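Local coordinates for glideosome-associated protein 50 (Plasmodium falciparum 3D7, PDB 3TGH), which is a component of the glideosome, the inner-membrane-complex machinery of parasite gliding and host-cell invasion, and may hold that assembly to the membrane, at residues K148-A153 against I189-I194; G42-D47 against F76-G81; Q257-M262 against F269-I274. All blocks are in the same frame, centred on the assembly; numbering follows the deposited sequence.

Interaction 1 (K148-A153 against I189-I194); sequences KDLAAA and IADFII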
loop_
_atom_site.group_PDB
_atom_site.type_symbol
_atom_site.label_atom_id
_atom_site.label_comp_id
_atom_site.label_asym_id
_atom_site.label_seq_id
_atom_site.Cartn_x
_atom_site.Cartn_y
_atom_site.Cartn_z
ATOM N N LYS A 148 -13.298 17.637 -16.482
ATOM C CA LYS A 148 -13.930 16.781 -15.472
ATOM C C LYS A 148 -12.897 16.306 -14.442
ATOM O O LYS A 148 -11.770 15.971 -14.800
ATOM C CB LYS A 148 -14.558 15.565 -16.160
ATOM C CG LYS A 148 -15.418 14.680 -15.262
ATOM C CD LYS A 148 -15.757 13.363 -15.952
ATOM C CE LYS A 148 -16.773 12.549 -15.157
ATOM N NZ LYS A 148 -16.262 12.136 -13.818
ATOM N N ASP A 149 -13.294 16.260 -13.171
ATOM C CA ASP A 149 -12.393 15.842 -12.098
ATOM C C ASP A 149 -12.758 14.462 -11.557
ATOM O O ASP A 149 -13.927 14.188 -11.292
ATOM C CB ASP A 149 -12.393 16.864 -10.958
ATOM C CG ASP A 149 -11.241 17.844 -11.059
ATOM O OD1 ASP A 149 -10.442 17.923 -10.100
ATOM O OD2 ASP A 149 -11.123 18.518 -12.103
ATOM N N LEU A 150 -11.750 13.601 -11.412
ATOM C CA LEU A 150 -11.920 12.296 -10.773
ATOM C C LEU A 150 -11.164 12.277 -9.442
ATOM O O LEU A 150 -10.066 12.806 -9.348
ATOM C CB LEU A 150 -11.429 11.171 -11.688
ATOM C CG LEU A 150 -12.245 10.958 -12.964
ATOM C CD1 LEU A 150 -11.579 9.941 -13.886
ATOM C CD2 LEU A 150 -13.673 10.532 -12.636
ATOM N N ALA A 151 -11.778 11.679 -8.423
ATOM C CA ALA A 151 -11.235 11.654 -7.070
ATOM C C ALA A 151 -10.790 10.240 -6.731
ATOM O O ALA A 151 -11.479 9.282 -7.072
ATOM C CB ALA A 151 -12.292 12.130 -6.065
ATOM N N ALA A 152 -9.644 10.123 -6.059
ATOM C CA ALA A 152 -9.097 8.837 -5.633
ATOM C C ALA A 152 -8.883 8.845 -4.128
ATOM O O ALA A 152 -8.258 9.768 -3.589
ATOM C CB ALA A 152 -7.784 8.556 -6.347
ATOM N N ALA A 153 -9.414 7.826 -3.453
ATOM C CA ALA A 153 -9.211 7.649 -2.027
ATOM C C ALA A 153 -8.224 6.509 -1.800
ATOM O O ALA A 153 -8.449 5.402 -2.253
ATOM C CB ALA A 153 -10.525 7.359 -1.333
ATOM N N ILE A 189 -17.658 10.100 -2.193
ATOM C CA ILE A 189 -16.874 11.129 -2.902
ATOM C C ILE A 189 -15.732 10.645 -3.807
ATOM O O ILE A 189 -15.149 11.454 -4.528
ATOM C CB ILE A 189 -16.322 12.199 -1.917
ATOM C CG1 ILE A 189 -15.238 11.622 -1.006
ATOM C CG2 ILE A 189 -17.468 12.799 -1.092
ATOM C CD1 ILE A 189 -14.648 12.651 -0.049
ATOM N N ALA A 190 -15.428 9.347 -3.802
ATOM C CA ALA A 190 -14.290 8.836 -4.562
ATOM C C ALA A 190 -14.699 7.965 -5.752
ATOM O O ALA A 190 -15.478 7.014 -5.608
ATOM C CB ALA A 190 -13.351 8.068 -3.642
ATOM N N ASP A 191 -14.146 8.280 -6.920
ATOM C CA ASP A 191 -14.363 7.487 -8.134
ATOM C C ASP A 191 -13.502 6.226 -8.118
ATOM O O ASP A 191 -13.853 5.208 -8.736
ATOM C CB ASP A 191 -14.056 8.333 -9.363
ATOM C CG ASP A 191 -14.868 9.617 -9.391
ATOM O OD1 ASP A 191 -16.065 9.565 -9.756
ATOM O OD2 ASP A 191 -14.315 10.671 -9.009
ATOM N N PHE A 192 -12.371 6.315 -7.419
ATOM C CA PHE A 192 -11.453 5.200 -7.216
ATOM C C PHE A 192 -11.161 5.050 -5.723
ATOM O O PHE A 192 -10.919 6.041 -5.031
ATOM C CB PHE A 192 -10.126 5.456 -7.928
ATOM C CG PHE A 192 -10.242 5.613 -9.419
ATOM C CD1 PHE A 192 -10.184 6.869 -10.007
ATOM C CD2 PHE A 192 -10.370 4.501 -10.236
ATOM C CE1 PHE A 192 -10.270 7.006 -11.394
ATOM C CE2 PHE A 192 -10.458 4.631 -11.616
ATOM C CZ PHE A 192 -10.409 5.883 -12.191
ATOM N N ILE A 193 -11.156 3.814 -5.231
ATOM C CA ILE A 193 -10.782 3.537 -3.837
ATOM C C ILE A 193 -9.743 2.423 -3.833
ATOM O O ILE A 193 -9.984 1.338 -4.369
ATOM C CB ILE A 193 -11.989 3.129 -2.964
ATOM C CG1 ILE A 193 -13.123 4.154 -3.082
ATOM C CG2 ILE A 193 -11.576 2.997 -1.501
ATOM C CD1 ILE A 193 -14.412 3.708 -2.424
ATOM N N ILE A 194 -8.588 2.723 -3.240
ATOM C CA ILE A 194 -7.447 1.821 -3.184
ATOM C C ILE A 194 -7.053 1.648 -1.724
ATOM O O ILE A 194 -6.832 2.620 -1.011
ATOM C CB ILE A 194 -6.234 2.380 -3.979
ATOM C CG1 ILE A 194 -6.588 2.548 -5.462
ATOM C CG2 ILE A 194 -4.995 1.472 -3.832
ATOM C CD1 ILE A 194 -7.245 3.879 -5.785
HETATM O O HOH W 1 -17.587 11.362 -10.842
#

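Interaction 2 (G42-D47 against F76-G81); sequences GSNFID and FFTVLG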
loop_
_atom_site.group_PDB
_atom_site.type_symbol
_atom_site.label_atom_id
_atom_site.label_comp_id
_atom_site.label_asym_id
_atom_site.label_seq_id
_atom_site.Cartn_x
_atom_site.Cartn_y
_atom_site.Cartn_z
ATOM N N GLY A 42 2.934 -4.389 2.538
ATOM C CA GLY A 42 3.807 -5.315 3.242
ATOM C C GLY A 42 4.540 -4.662 4.393
ATOM O O GLY A 42 4.084 -3.660 4.945
ATOM N N SER A 43 5.681 -5.231 4.750
ATOM C CA SER A 43 6.566 -4.632 5.746
ATOM C C SER A 43 7.518 -3.642 5.075
ATOM O O SER A 43 7.677 -3.638 3.851
ATOM C CB SER A 43 7.376 -5.711 6.469
ATOM O OG SER A 43 6.542 -6.517 7.287
ATOM N N ASN A 44 8.152 -2.813 5.888
ATOM C CA ASN A 44 9.225 -1.939 5.427
ATOM C C ASN A 44 10.573 -2.627 5.616
ATOM O O ASN A 44 11.241 -2.976 4.639
ATOM C CB ASN A 44 9.201 -0.603 6.176
ATOM C CG ASN A 44 7.995 0.232 5.842
ATOM O OD1 ASN A 44 7.633 0.383 4.668
ATOM N ND2 ASN A 44 7.351 0.786 6.873
ATOM N N PHE A 45 10.950 -2.848 6.871
ATOM C CA PHE A 45 12.237 -3.418 7.195
ATOM C C PHE A 45 12.049 -4.862 7.623
ATOM O O PHE A 45 11.381 -5.144 8.618
ATOM C CB PHE A 45 12.920 -2.617 8.302
ATOM C CG PHE A 45 13.272 -1.219 7.897
ATOM C CD1 PHE A 45 14.500 -0.934 7.313
ATOM C CD2 PHE A 45 12.368 -0.188 8.090
ATOM C CE1 PHE A 45 14.822 0.364 6.933
ATOM C CE2 PHE A 45 12.685 1.109 7.710
ATOM C CZ PHE A 45 13.911 1.388 7.136
ATOM N N ILE A 46 12.673 -5.773 6.886
ATOM C CA ILE A 46 12.489 -7.198 7.120
ATOM C C ILE A 46 12.996 -7.613 8.509
ATOM O O ILE A 46 12.417 -8.496 9.131
ATOM C CB ILE A 46 13.147 -8.055 6.007
ATOM C CG1 ILE A 46 12.578 -7.683 4.627
ATOM C CG2 ILE A 46 12.961 -9.559 6.290
ATOM C CD1 ILE A 46 11.058 -7.769 4.530
ATOM N N ASP A 47 14.055 -6.973 8.996
ATOM C CA ASP A 47 14.558 -7.252 10.344
ATOM C C ASP A 47 14.189 -6.161 11.354
ATOM O O ASP A 47 14.711 -6.151 12.470
ATOM C CB ASP A 47 16.077 -7.456 10.306
ATOM C CG ASP A 47 16.479 -8.712 9.545
ATOM O OD1 ASP A 47 15.827 -9.770 9.720
ATOM O OD2 ASP A 47 17.457 -8.646 8.774
ATOM N N PHE A 76 6.276 8.895 -0.102
ATOM C CA PHE A 76 6.410 7.453 0.086
ATOM C C PHE A 76 5.435 7.092 1.213
ATOM O O PHE A 76 5.781 7.183 2.406
ATOM C CB PHE A 76 7.858 7.136 0.466
ATOM C CG PHE A 76 8.176 5.663 0.531
ATOM C CD1 PHE A 76 8.633 4.987 -0.592
ATOM C CD2 PHE A 76 8.093 4.978 1.729
ATOM C CE1 PHE A 76 8.953 3.636 -0.528
ATOM C CE2 PHE A 76 8.407 3.619 1.796
ATOM C CZ PHE A 76 8.830 2.956 0.664
ATOM N N PHE A 77 4.201 6.751 0.832
ATOM C CA PHE A 77 3.120 6.479 1.776
ATOM C C PHE A 77 3.277 5.033 2.199
ATOM O O PHE A 77 3.108 4.122 1.375
ATOM C CB PHE A 77 1.739 6.636 1.135
ATOM C CG PHE A 77 1.409 8.040 0.701
ATOM C CD1 PHE A 77 1.050 8.999 1.632
ATOM C CD2 PHE A 77 1.407 8.380 -0.642
ATOM C CE1 PHE A 77 0.736 10.293 1.228
ATOM C CE2 PHE A 77 1.097 9.668 -1.049
ATOM C CZ PHE A 77 0.760 10.622 -0.114
ATOM N N THR A 78 3.601 4.816 3.462
ATOM C CA THR A 78 3.864 3.467 3.914
ATOM C C THR A 78 3.010 3.047 5.103
ATOM O O THR A 78 2.311 3.850 5.712
ATOM C CB THR A 78 5.365 3.264 4.193
ATOM O OG1 THR A 78 5.607 1.860 4.359
ATOM C CG2 THR A 78 5.812 4.017 5.431
ATOM N N VAL A 79 3.020 1.740 5.360
ATOM C CA VAL A 79 2.402 1.148 6.530
ATOM C C VAL A 79 3.385 0.138 7.106
ATOM O O VAL A 79 4.364 -0.229 6.457
ATOM C CB VAL A 79 1.106 0.378 6.185
ATOM C CG1 VAL A 79 0.023 1.329 5.708
ATOM C CG2 VAL A 79 1.384 -0.697 5.128
ATOM N N LEU A 80 3.104 -0.304 8.324
ATOM C CA LEU A 80 3.891 -1.343 8.960
ATOM C C LEU A 80 3.352 -2.716 8.611
ATOM O O LEU A 80 2.140 -2.919 8.457
ATOM C CB LEU A 80 3.868 -1.173 10.476
ATOM C CG LEU A 80 5.026 -0.390 11.111
ATOM C CD1 LEU A 80 5.648 0.677 10.233
ATOM C CD2 LEU A 80 4.649 0.116 12.469
ATOM N N GLY A 81 4.266 -3.674 8.532
ATOM C CA GLY A 81 3.900 -5.074 8.484
ATOM C C GLY A 81 4.438 -5.782 9.709
ATOM O O GLY A 81 5.040 -5.164 10.595
#

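Interaction 3 (Q257-M262 against F269-I274); sequences QGKSGM and FFSSDI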
loop_
_atom_site.group_PDB
_atom_site.type_symbol
_atom_site.label_atom_id
_atom_site.label_comp_id
_atom_site.label_asym_id
_atom_site.label_seq_id
_atom_site.Cartn_x
_atom_site.Cartn_y
_atom_site.Cartn_z
ATOM N N GLN A 257 9.989 -15.750 -2.720
ATOM C CA GLN A 257 9.696 -17.122 -2.332
ATOM C C GLN A 257 8.858 -17.711 -3.459
ATOM O O GLN A 257 7.950 -17.044 -3.981
ATOM C CB GLN A 257 9.020 -17.206 -0.960
ATOM C CG GLN A 257 7.741 -16.426 -0.831
ATOM C CD GLN A 257 7.333 -16.135 0.618
ATOM O OE1 GLN A 257 6.284 -15.548 0.855
ATOM N NE2 GLN A 257 8.157 -16.547 1.578
ATOM N N GLY A 258 9.190 -18.948 -3.827
ATOM C CA GLY A 258 8.780 -19.565 -5.095
ATOM C C GLY A 258 7.293 -19.657 -5.370
ATOM O O GLY A 258 6.496 -18.974 -4.742
ATOM N N LYS A 259 6.918 -20.526 -6.310
ATOM C CA LYS A 259 5.537 -20.552 -6.824
ATOM C C LYS A 259 4.469 -21.069 -5.842
ATOM O O LYS A 259 3.271 -20.838 -6.055
ATOM C CB LYS A 259 5.464 -21.311 -8.161
ATOM C CG LYS A 259 5.367 -20.404 -9.397
ATOM C CD LYS A 259 6.586 -19.491 -9.580
ATOM C CE LYS A 259 6.371 -18.533 -10.746
ATOM N NZ LYS A 259 7.401 -17.461 -10.825
ATOM N N SER A 260 4.902 -21.751 -4.778
ATOM C CA SER A 260 3.995 -22.329 -3.774
ATOM C C SER A 260 3.185 -23.482 -4.373
ATOM O O SER A 260 3.509 -23.976 -5.456
ATOM C CB SER A 260 3.062 -21.259 -3.188
ATOM O OG SER A 260 2.422 -21.723 -2.013
ATOM N N GLY A 261 2.142 -23.912 -3.661
ATOM C CA GLY A 261 1.284 -25.008 -4.115
ATOM C C GLY A 261 0.325 -24.617 -5.231
ATOM O O GLY A 261 0.710 -23.937 -6.185
ATOM N N MET A 262 -0.931 -25.043 -5.106
ATOM C CA MET A 262 -1.937 -24.829 -6.151
ATOM C C MET A 262 -2.448 -23.382 -6.144
ATOM O O MET A 262 -2.808 -22.854 -5.096
ATOM C CB MET A 262 -3.106 -25.806 -5.966
ATOM C CG MET A 262 -2.697 -27.282 -6.025
ATOM S SD MET A 262 -4.045 -28.433 -5.671
ATOM C CE MET A 262 -3.176 -30.002 -5.680
ATOM N N PHE A 269 -2.593 -13.954 -12.514
ATOM C CA PHE A 269 -1.165 -13.867 -12.728
ATOM C C PHE A 269 -0.451 -14.083 -11.410
ATOM O O PHE A 269 -0.890 -13.579 -10.372
ATOM C CB PHE A 269 -0.810 -12.480 -13.289
ATOM C CG PHE A 269 0.626 -12.083 -13.077
ATOM C CD1 PHE A 269 1.631 -12.618 -13.861
ATOM C CD2 PHE A 269 0.966 -11.159 -12.098
ATOM C CE1 PHE A 269 2.955 -12.245 -13.674
ATOM C CE2 PHE A 269 2.289 -10.786 -11.902
ATOM C CZ PHE A 269 3.285 -11.333 -12.690
ATOM N N PHE A 270 0.645 -14.831 -11.459
ATOM C CA PHE A 270 1.504 -15.031 -10.299
ATOM C C PHE A 270 2.955 -15.092 -10.752
ATOM O O PHE A 270 3.270 -15.756 -11.737
ATOM C CB PHE A 270 1.147 -16.332 -9.572
ATOM C CG PHE A 270 1.975 -16.587 -8.341
ATOM C CD1 PHE A 270 1.464 -16.326 -7.081
ATOM C CD2 PHE A 270 3.269 -17.093 -8.444
ATOM C CE1 PHE A 270 2.217 -16.557 -5.938
ATOM C CE2 PHE A 270 4.029 -17.319 -7.315
ATOM C CZ PHE A 270 3.504 -17.048 -6.053
ATOM N N SER A 271 3.837 -14.422 -10.012
ATOM C CA SER A 271 5.275 -14.517 -10.255
ATOM C C SER A 271 6.053 -14.394 -8.951
ATOM O O SER A 271 5.739 -13.554 -8.111
ATOM C CB SER A 271 5.730 -13.422 -11.215
ATOM O OG SER A 271 7.127 -13.487 -11.430
ATOM N N SER A 272 7.076 -15.227 -8.796
ATOM C CA SER A 272 7.970 -15.145 -7.650
ATOM C C SER A 272 9.120 -14.162 -7.904
ATOM O O SER A 272 9.959 -13.969 -7.031
ATOM C CB SER A 272 8.524 -16.535 -7.306
ATOM O OG SER A 272 9.285 -17.056 -8.375
ATOM N N ASP A 273 9.151 -13.534 -9.083
ATOM C CA ASP A 273 10.201 -12.572 -9.424
ATOM C C ASP A 273 10.247 -11.401 -8.434
ATOM O O ASP A 273 9.208 -10.932 -7.975
ATOM C CB ASP A 273 9.993 -11.992 -10.830
ATOM C CG ASP A 273 10.334 -12.972 -11.942
ATOM O OD1 ASP A 273 10.481 -14.183 -11.667
ATOM O OD2 ASP A 273 10.453 -12.511 -13.099
ATOM N N ILE A 274 11.457 -10.945 -8.126
ATOM C CA ILE A 274 11.659 -9.695 -7.401
ATOM C C ILE A 274 11.237 -8.573 -8.338
ATOM O O ILE A 274 11.599 -8.571 -9.517
ATOM C CB ILE A 274 13.128 -9.555 -6.940
ATOM C CG1 ILE A 274 13.386 -10.523 -5.791
ATOM C CG2 ILE A 274 13.454 -8.122 -6.503
ATOM C CD1 ILE A 274 14.843 -10.671 -5.427
#

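Interaction 1 (K148-A153 against I189-I194)
Ala-151 and Asp-191 begin the pairing. The carboxylate of Asp-191 receives the Ala-151 N-H on OD2 (2.8 Å), using its anti lone pair, in a nearly straight bond of 170°. In return, Ala-151 O is gripped by two amides: Asp-191 N at 2.9 Å, tilted from the carbonyl plane, and Phe-192 N at 3.1 Å, lying in it. From there on the pairing is regular and parallel: Ala-153 N gives to Phe-192 O at 2.8 Å, and Ile-194 N gives to Ala-153 O at 2.9 Å.

The side chains fit around this backbone. Asp-191 CG stands anti to its own carbonyl carbon and beside its N (chi1 -56°), which puts it 3.6 Å from Leu-150 CD2, the two side chains crossing at about a right angle. Leu-150 sends its other branch, CD1, to the edge of the Phe-192 ring, close to the ring plane, 4.1 Å from CE1. Ala-153 CB meets Ala-190 CB at 3.7 Å, just past the end of helix 169-189.

Further out, a water donates to Asp-191 OD1 and is held only weakly by NZ of Lys-148, a poorly ordered side chain, while OD2 also makes a salt bridge to Lys-314. Strand 128-136 flanks strand 148-156 with backbone bonds of its own, and Asp-227 holds Ile-193 N through its side chain. Together, strand 148-156, helix 169-189 and strand 192-196 form a beta-alpha-beta crossover, with this contact at the N-terminal end of its second strand.

Backbone pairs carry the seam, and an aspartate side chain extends it where strand 192-196 begins. The hydrogen bond from Ala-151 N and the salt bridge to Lys-314 would be expected to stabilise that carboxylate in its charged form.

Interaction 2 (G42-D47 against F76-G81)
Asn-44 and Thr-78 reach toward each other tip to tip where two loops of the calcineurin-like metallophosphoesterase fold leave the ends of strands 37-40 and 75-78. Gly-42 to Ile-46 probably corresponds to the Gly-Asp-X-X-Tyr block of purple acid phosphatases, with Ser-43 at the aspartate position; the side chain of Ser-43 lies about 9 Å from a bound cobalt ion.

Thr-78 OG1 stands anti to its backbone N (chi1 -168°) and donates to Asn-44 OD1 over a short 2.5 Å. The hydroxyl comes in within the amide's carbonyl plane, onto a lone pair, with a C=O...donor angle of 115°. The same OD1 sits at the edge of the Phe-76 ring, 4.4 Å from CE2. At the other corner of the amide, ND2 lies 3.2 Å from Val-79 O and 3.8 Å from Leu-80 CD1, and it donates to Gln-92 OE1 of helix 89-97. Both corners of the buried amide are therefore engaged, which fixes its rotation.

Asp-84 acts as a second shell: its OD2 takes the amides of Asn-44 and Gly-81, and its OD1 that of Phe-45, tying the two loops together. Ser-43 OG lies against the Gly-81 backbone and accepts from Arg-83 N. With no side chain on Gly-81 in the way, Ser-43 OG comes to 3.2 Å from Gly-81 CA.

Interaction 3 (Q257-M262 against F269-I274)
The Phe-270 ring turns an edge to Gly-258, whose O lies near the ring plane, 3.8 Å from CZ. Lys-259 CA approaches the ring obliquely, 3.6 Å from CE2, and the lysine side chain slides past Phe-270 in the opposite direction, Lys-259 CG 4.0 Å from Phe-270 CE2. Lys-259 O is buried without a polar partner in the model. The Phe-269 ring has Ser-271 N over one face, offset toward the rim.

A bend at chi2 (62°) turns Lys-259 CD back, and the extended remainder brings NZ to Ser-272 OG, to which it donates at 3.1 Å; Ser-272 N, also a donor, lies 3.0 Å from NZ without a hydrogen bond. Asp-273 OD1 is 4.6 Å from Lys-259 NZ, too far for a salt bridge, though the opposite charges probably attract; Asp-273 OD2 bonds to Ser-292 OG. Ser-272 packs CB against Gln-257 O at 3.4 Å. Ser-271 OG accepts from Asp-273 N in an ST turn.

Gln-257, whose OE1 takes the Asn-235 amide, has its side chain about 7 Å from that of the metal-binding His-233. Strand 267-271, outermost of its sheet in this chain, pairs with strand 237-242, while Phe-269 stacks on Tyr-300 of strand 297-305.

In the fold
The two mixed sheets of the fold share these contacts between them. Interactions 1 and 3 reach the same sheet but different strands, with centres about 32 Å apart: interaction 1 joins adjacent parallel strands inside it, whereas interaction 3 lays an exposed loop against an outermost strand. Interaction 2 belongs to the other sheet, at the end of strand 75-78, and is wholly buried, its centre about 9 Å from that of the chain. The chemistry changes accordingly: regular backbone pairing with one carboxylate in 1, a short hydroxyl-to-amide bond between side chains in 2, and a lysine sliding past a phenylalanine ring to reach a serine hydroxyl in 3. None of the three touches another.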